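Local coordinates for putative uncharacterized protein PH0594 (Pyrococcus horikoshii, PDB 4HXF) that is a hexameric, self-compartmentalizing acylaminoacyl peptidase, a serine protease that joins a beta-propeller to an alpha/beta-hydrolase domain and selects substrates through its multimerization, at residues I381-G386 against Y408-V413; D440-I445 against S479-A484. One frame throughout, in Å; residues are numbered along the deposited sequence. Where two conformers were deposited one is given.

Contact 1 of 2, residues I381-G386 against Y408-V413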
loop_
_atom_site.group_PDB
_atom_site.type_symbol
_atom_site.label_atom_id
_atom_site.label_comp_id
_atom_site.label_asym_id
_atom_site.label_seq_id
_atom_site.Cartn_x
_atom_site.Cartn_y
_atom_site.Cartn_z
ATOM N N ILE A 381 -29.659 -11.014 41.902
ATOM C CA ILE A 381 -28.326 -11.449 41.528
ATOM C C ILE A 381 -27.356 -11.237 42.703
ATOM O O ILE A 381 -27.198 -10.049 43.176
ATOM C CB ILE A 381 -27.745 -10.685 40.347
ATOM C CG1 ILE A 381 -28.695 -10.878 39.125
ATOM C CG2 ILE A 381 -26.378 -11.275 39.947
ATOM C CD1 ILE A 381 -28.392 -9.995 37.889
ATOM N N VAL A 382 -26.738 -12.335 43.123
ATOM C CA VAL A 382 -25.684 -12.303 44.133
ATOM C C VAL A 382 -24.353 -12.121 43.420
ATOM O O VAL A 382 -24.003 -12.963 42.552
ATOM C CB VAL A 382 -25.670 -13.549 44.979
ATOM C CG1 VAL A 382 -24.544 -13.478 46.063
ATOM C CG2 VAL A 382 -27.043 -13.716 45.688
ATOM N N PHE A 383 -23.598 -11.054 43.778
ATOM C CA PHE A 383 -22.280 -10.886 43.251
ATOM C C PHE A 383 -21.215 -11.265 44.309
ATOM O O PHE A 383 -21.387 -10.915 45.471
ATOM C CB PHE A 383 -21.992 -9.434 42.864
ATOM C CG PHE A 383 -22.610 -9.008 41.547
ATOM C CD1 PHE A 383 -21.779 -8.767 40.442
ATOM C CD2 PHE A 383 -23.974 -8.797 41.432
ATOM C CE1 PHE A 383 -22.352 -8.325 39.266
ATOM C CE2 PHE A 383 -24.572 -8.329 40.243
ATOM C CZ PHE A 383 -23.729 -8.130 39.169
ATOM N N VAL A 384 -20.156 -11.940 43.870
ATOM C CA VAL A 384 -19.080 -12.312 44.758
ATOM C C VAL A 384 -17.805 -11.735 44.243
ATOM O O VAL A 384 -17.362 -11.994 43.096
ATOM C CB VAL A 384 -18.929 -13.886 44.818
ATOM C CG1 VAL A 384 -17.760 -14.292 45.792
ATOM C CG2 VAL A 384 -20.288 -14.509 45.254
ATOM N N HIS A 385 -17.111 -10.983 45.100
ATOM C CA HIS A 385 -15.875 -10.344 44.633
ATOM C C HIS A 385 -14.714 -11.355 44.568
ATOM O O HIS A 385 -14.740 -12.472 45.203
ATOM C CB HIS A 385 -15.421 -9.125 45.507
ATOM C CG HIS A 385 -15.063 -9.420 46.954
ATOM N ND1 HIS A 385 -13.884 -10.094 47.293
ATOM C CD2 HIS A 385 -15.656 -9.020 48.123
ATOM C CE1 HIS A 385 -13.815 -10.161 48.607
ATOM N NE2 HIS A 385 -14.877 -9.503 49.163
ATOM N N GLY A 386 -13.690 -10.945 43.806
ATOM C CA GLY A 386 -12.476 -11.784 43.661
ATOM C C GLY A 386 -11.506 -11.731 44.858
ATOM O O GLY A 386 -11.793 -11.090 45.928
ATOM N N TYR A 408 -33.518 -6.047 38.667
ATOM C CA TYR A 408 -32.950 -7.032 39.612
ATOM C C TYR A 408 -32.495 -6.419 40.939
ATOM O O TYR A 408 -31.916 -5.344 40.951
ATOM C CB TYR A 408 -31.747 -7.811 39.048
ATOM C CG TYR A 408 -31.922 -8.582 37.758
ATOM C CD1 TYR A 408 -32.008 -7.951 36.512
ATOM C CD2 TYR A 408 -32.071 -9.967 37.786
ATOM C CE1 TYR A 408 -32.239 -8.640 35.336
ATOM C CE2 TYR A 408 -32.298 -10.660 36.582
ATOM C CZ TYR A 408 -32.336 -10.026 35.409
ATOM O OH TYR A 408 -32.529 -10.731 34.252
ATOM N N TYR A 409 -32.809 -7.106 42.020
ATOM C CA TYR A 409 -32.057 -6.894 43.258
ATOM C C TYR A 409 -30.613 -7.297 43.008
ATOM O O TYR A 409 -30.337 -8.295 42.347
ATOM C CB TYR A 409 -32.575 -7.753 44.407
ATOM C CG TYR A 409 -33.781 -7.171 45.140
ATOM C CD1 TYR A 409 -35.067 -7.545 44.764
ATOM C CD2 TYR A 409 -33.616 -6.292 46.209
ATOM C CE1 TYR A 409 -36.177 -7.116 45.494
ATOM C CE2 TYR A 409 -34.706 -5.831 46.916
ATOM C CZ TYR A 409 -35.984 -6.254 46.543
ATOM O OH TYR A 409 -37.030 -5.744 47.342
ATOM N N ILE A 410 -29.707 -6.584 43.633
ATOM C CA ILE A 410 -28.275 -6.886 43.624
ATOM C C ILE A 410 -27.881 -7.034 45.109
ATOM O O ILE A 410 -28.251 -6.185 45.963
ATOM C CB ILE A 410 -27.484 -5.690 43.056
ATOM C CG1 ILE A 410 -28.091 -5.189 41.720
ATOM C CG2 ILE A 410 -26.003 -5.986 42.940
ATOM C CD1 ILE A 410 -28.139 -6.252 40.592
ATOM N N VAL A 411 -27.196 -8.138 45.396
ATOM C CA VAL A 411 -26.760 -8.377 46.782
ATOM C C VAL A 411 -25.316 -8.811 46.777
ATOM O O VAL A 411 -24.876 -9.592 45.967
ATOM C CB VAL A 411 -27.666 -9.355 47.545
ATOM C CG1 VAL A 411 -27.734 -10.699 46.997
ATOM C CG2 VAL A 411 -27.232 -9.435 49.065
ATOM N N TYR A 412 -24.559 -8.323 47.732
ATOM C CA TYR A 412 -23.123 -8.628 47.785
ATOM C C TYR A 412 -22.541 -8.352 49.217
ATOM O O TYR A 412 -23.032 -7.455 49.933
ATOM C CB TYR A 412 -22.375 -7.813 46.745
ATOM C CG TYR A 412 -22.463 -6.282 46.772
ATOM C CD1 TYR A 412 -23.438 -5.584 46.082
ATOM C CD2 TYR A 412 -21.581 -5.551 47.509
ATOM C CE1 TYR A 412 -23.473 -4.223 46.163
ATOM C CE2 TYR A 412 -21.605 -4.130 47.515
ATOM C CZ TYR A 412 -22.573 -3.518 46.788
ATOM O OH TYR A 412 -22.544 -2.126 46.859
ATOM N N VAL A 413 -21.592 -9.205 49.632
ATOM C CA VAL A 413 -21.045 -9.062 50.989
ATOM C C VAL A 413 -19.539 -9.119 50.937
ATOM O O VAL A 413 -18.933 -9.508 49.938
ATOM C CB VAL A 413 -21.595 -10.179 51.963
ATOM C CG1 VAL A 413 -23.175 -10.238 51.806
ATOM C CG2 VAL A 413 -20.916 -11.614 51.696
HETATM O O HOH W 1 -20.907 -11.534 48.080
HETATM O O HOH W 2 -18.050 -11.295 47.890
#
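I381, inside strand 378-384, meets Y408, just ahead of strand 409-413, in the parallel part of the alpha/beta-hydrolase sheet, where these are the two strands of a beta-alpha-beta crossover. The methyl CD1 of I381 lies over one face of the Y408 ring, displaced from the middle toward the rim, in a CH-pi contact 4.0 Å from the ring centroid. Chi1 puts CG1 anti to the carbonyl carbon, and an extended chi2 (171°) carries CD1 on to the ring. On the same sheet face, F383 and I410 cross at a slant, with CG2 of I410 against CD2 and CE2 of the ring, 3.8 Å from CD2. V382 and V411 run alongside each other on the other face; their methyls CG2 and CG1 are tightly packed at 3.4 Å. Between the two faces, backbone hydrogen bonds run from I381 N to Y409 O, from V411 N to I381 O and from F383 N to V411 O, the last at 2.9 Å.

Farther on, waters replace direct bonds: one links F383 O to V413 N, another H385 N to V413 O. The H385 ring lies near V413 O, and its ND1 donates in the ring plane to a lone pair of G386 O at 2.7 Å. Since NE2 is hydrogen-bonded to S418 OG, an alanine here would probably leave both G386 O and the S418 hydroxyl without this partner, giving G386, which touches the bound inhibitor, more freedom to move.

Helix 398-405, the crossover helix, covers the F383 and I410 face through M400, while F600 of helix 586-605 packs on I381 and Y408. Strand 460-465 pairs with the far edge of 378-384, and strand 361-368 runs antiparallel beside 409-413.

Contact 2 of 2, residues D440-I445 against S479-A484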
loop_
_atom_site.group_PDB
_atom_site.type_symbol
_atom_site.label_atom_id
_atom_site.label_comp_id
_atom_site.label_asym_id
_atom_site.label_seq_id
_atom_site.Cartn_x
_atom_site.Cartn_y
_atom_site.Cartn_z
ATOM N N ASP A 440 -20.654 -17.488 54.881
ATOM C CA ASP A 440 -20.895 -16.040 55.088
ATOM C C ASP A 440 -21.789 -15.481 53.980
ATOM O O ASP A 440 -22.707 -14.692 54.236
ATOM C CB ASP A 440 -19.590 -15.235 55.099
ATOM C CG ASP A 440 -18.668 -15.536 56.309
ATOM O OD1 ASP A 440 -19.127 -16.032 57.333
ATOM O OD2 ASP A 440 -17.467 -15.318 56.100
ATOM N N ILE A 441 -21.556 -15.900 52.745
ATOM C CA ILE A 441 -22.346 -15.461 51.580
ATOM C C ILE A 441 -23.818 -15.948 51.745
ATOM O O ILE A 441 -24.738 -15.135 51.720
ATOM C CB ILE A 441 -21.710 -15.924 50.268
ATOM C CG1 ILE A 441 -20.391 -15.147 50.069
ATOM C CG2 ILE A 441 -22.707 -15.663 49.115
ATOM C CD1 ILE A 441 -19.529 -15.841 48.969
ATOM N N LEU A 442 -23.982 -17.232 52.095
ATOM C CA LEU A 442 -25.331 -17.746 52.384
ATOM C C LEU A 442 -26.060 -17.025 53.504
ATOM O O LEU A 442 -27.249 -16.677 53.404
ATOM C CB LEU A 442 -25.327 -19.229 52.650
ATOM C CG LEU A 442 -24.796 -20.121 51.529
ATOM C CD1 LEU A 442 -24.843 -21.535 52.011
ATOM C CD2 LEU A 442 -25.668 -19.977 50.241
ATOM N N ASN A 443 -25.315 -16.712 54.568
ATOM C CA ASN A 443 -25.926 -16.021 55.702
ATOM C C ASN A 443 -26.294 -14.559 55.355
ATOM O O ASN A 443 -27.300 -14.051 55.843
ATOM C CB ASN A 443 -24.967 -16.087 56.926
ATOM C CG ASN A 443 -24.999 -17.487 57.575
ATOM O OD1 ASN A 443 -26.051 -18.137 57.572
ATOM N ND2 ASN A 443 -23.888 -17.956 58.131
ATOM N N GLY A 444 -25.482 -13.929 54.502
ATOM C CA GLY A 444 -25.788 -12.608 54.021
ATOM C C GLY A 444 -27.024 -12.559 53.186
ATOM O O GLY A 444 -27.877 -11.691 53.322
ATOM N N ILE A 445 -27.125 -13.540 52.329
ATOM C CA ILE A 445 -28.319 -13.657 51.472
ATOM C C ILE A 445 -29.536 -13.874 52.329
ATOM O O ILE A 445 -30.568 -13.274 52.109
ATOM C CB ILE A 445 -28.177 -14.846 50.481
ATOM C CG1 ILE A 445 -27.085 -14.627 49.529
ATOM C CG2 ILE A 445 -29.536 -15.121 49.744
ATOM C CD1 ILE A 445 -26.720 -15.878 48.739
ATOM N N SER A 479 -25.120 -25.971 46.767
ATOM C CA SER A 479 -26.379 -25.458 47.237
ATOM C C SER A 479 -27.395 -25.634 46.135
ATOM O O SER A 479 -27.034 -25.660 44.941
ATOM C CB SER A 479 -26.219 -23.985 47.482
ATOM O OG SER A 479 -27.387 -23.241 47.846
ATOM N N ASP A 480 -28.626 -25.753 46.531
ATOM C CA ASP A 480 -29.709 -25.778 45.587
ATOM C C ASP A 480 -30.451 -24.432 45.572
ATOM O O ASP A 480 -31.510 -24.308 44.956
ATOM C CB ASP A 480 -30.692 -26.944 45.912
ATOM C CG ASP A 480 -30.044 -28.338 45.837
ATOM O OD1 ASP A 480 -29.193 -28.582 44.961
ATOM O OD2 ASP A 480 -30.441 -29.206 46.673
ATOM N N LEU A 481 -29.904 -23.409 46.215
ATOM C CA LEU A 481 -30.572 -22.142 46.258
ATOM C C LEU A 481 -30.651 -21.411 44.925
ATOM O O LEU A 481 -31.609 -20.750 44.660
ATOM C CB LEU A 481 -29.847 -21.227 47.303
ATOM C CG LEU A 481 -30.429 -19.837 47.597
ATOM C CD1 LEU A 481 -31.890 -19.976 48.080
ATOM C CD2 LEU A 481 -29.495 -19.153 48.634
ATOM N N PHE A 482 -29.624 -21.534 44.078
ATOM C CA PHE A 482 -29.454 -20.691 42.906
ATOM C C PHE A 482 -30.047 -21.260 41.638
ATOM O O PHE A 482 -30.013 -22.471 41.400
ATOM C CB PHE A 482 -27.978 -20.388 42.691
ATOM C CG PHE A 482 -27.321 -19.805 43.896
ATOM C CD1 PHE A 482 -26.644 -20.591 44.800
ATOM C CD2 PHE A 482 -27.467 -18.475 44.182
ATOM C CE1 PHE A 482 -26.099 -20.119 45.945
ATOM C CE2 PHE A 482 -26.940 -17.999 45.365
ATOM C CZ PHE A 482 -26.267 -18.778 46.247
ATOM N N LYS A 483 -30.656 -20.368 40.854
ATOM C CA LYS A 483 -31.402 -20.768 39.641
ATOM C C LYS A 483 -30.533 -20.650 38.355
ATOM O O LYS A 483 -30.895 -21.166 37.321
ATOM C CB LYS A 483 -32.627 -19.939 39.527
ATOM C CG LYS A 483 -33.651 -20.296 40.619
ATOM C CD LYS A 483 -34.004 -21.788 40.681
ATOM C CE LYS A 483 -35.229 -22.008 41.594
ATOM N NZ LYS A 483 -34.862 -21.638 43.012
ATOM N N ALA A 484 -29.453 -19.898 38.441
ATOM C CA ALA A 484 -28.522 -19.581 37.345
ATOM C C ALA A 484 -27.243 -19.082 37.901
ATOM O O ALA A 484 -27.222 -18.430 38.926
ATOM C CB ALA A 484 -29.138 -18.493 36.440
#
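L442 and I445, one turn apart on helix 436-451, pack against L481 and F482 in the loop that leads from helix 467-478 into strand 484-488, a helix-on-loop contact within the alpha/beta-hydrolase fold.

The contacts between the two segments are apolar. Among the aliphatic groups, I445 and L481 meet tip to tip, CG2 to CD2 at 4.2 Å, and CD2 of L442 comes equally near to CD2 of L481. The L481 CB already points to the helix; chi1 sets CG anti to the backbone N (-176°), and CD2 beyond it makes the touch. Around the aromatic ring, CD1 of I445 comes in at the edge, close to the ring plane, and the two side chains cross at a slant; L442 CD2 lies 4.2 Å from F482 CZ. CB of L481 covers one face of the same ring, toward its rim, while A475 and L476 of helix 467-478 and I460 and I462 of strand 460-465 also touch F482.

The loop also has an internal polar bond: S479 OG accepts from L481 N at 3.0 Å, an ST turn where the chain leaves the helix. The nearest approach to F482 is made by the methyl CD1 of I445, which stands 3.9 Å from CZ.

How the contacts relate
Both contacts belong to the alpha/beta-hydrolase domain, with centres about 10 Å apart, yet they sit at different depths. The touching residues of contact 1 are all buried in the sheet, and one end of it runs to the inhibitor pocket; contact 2 is partly buried, farther from the chain centre and away from the annotated sites. Their chemistry differs too: contact 1 combines backbone hydrogen bonds with side-chain packing, while contact 2 joins helix and loop by apolar side chains. The two meet directly, because helix 436-451 lies on the V382 face of the sheet. V382 CG2 is 3.8 Å from I445 CD1, and I441 packs on V384 and V413, so I445 faces strand and loop together.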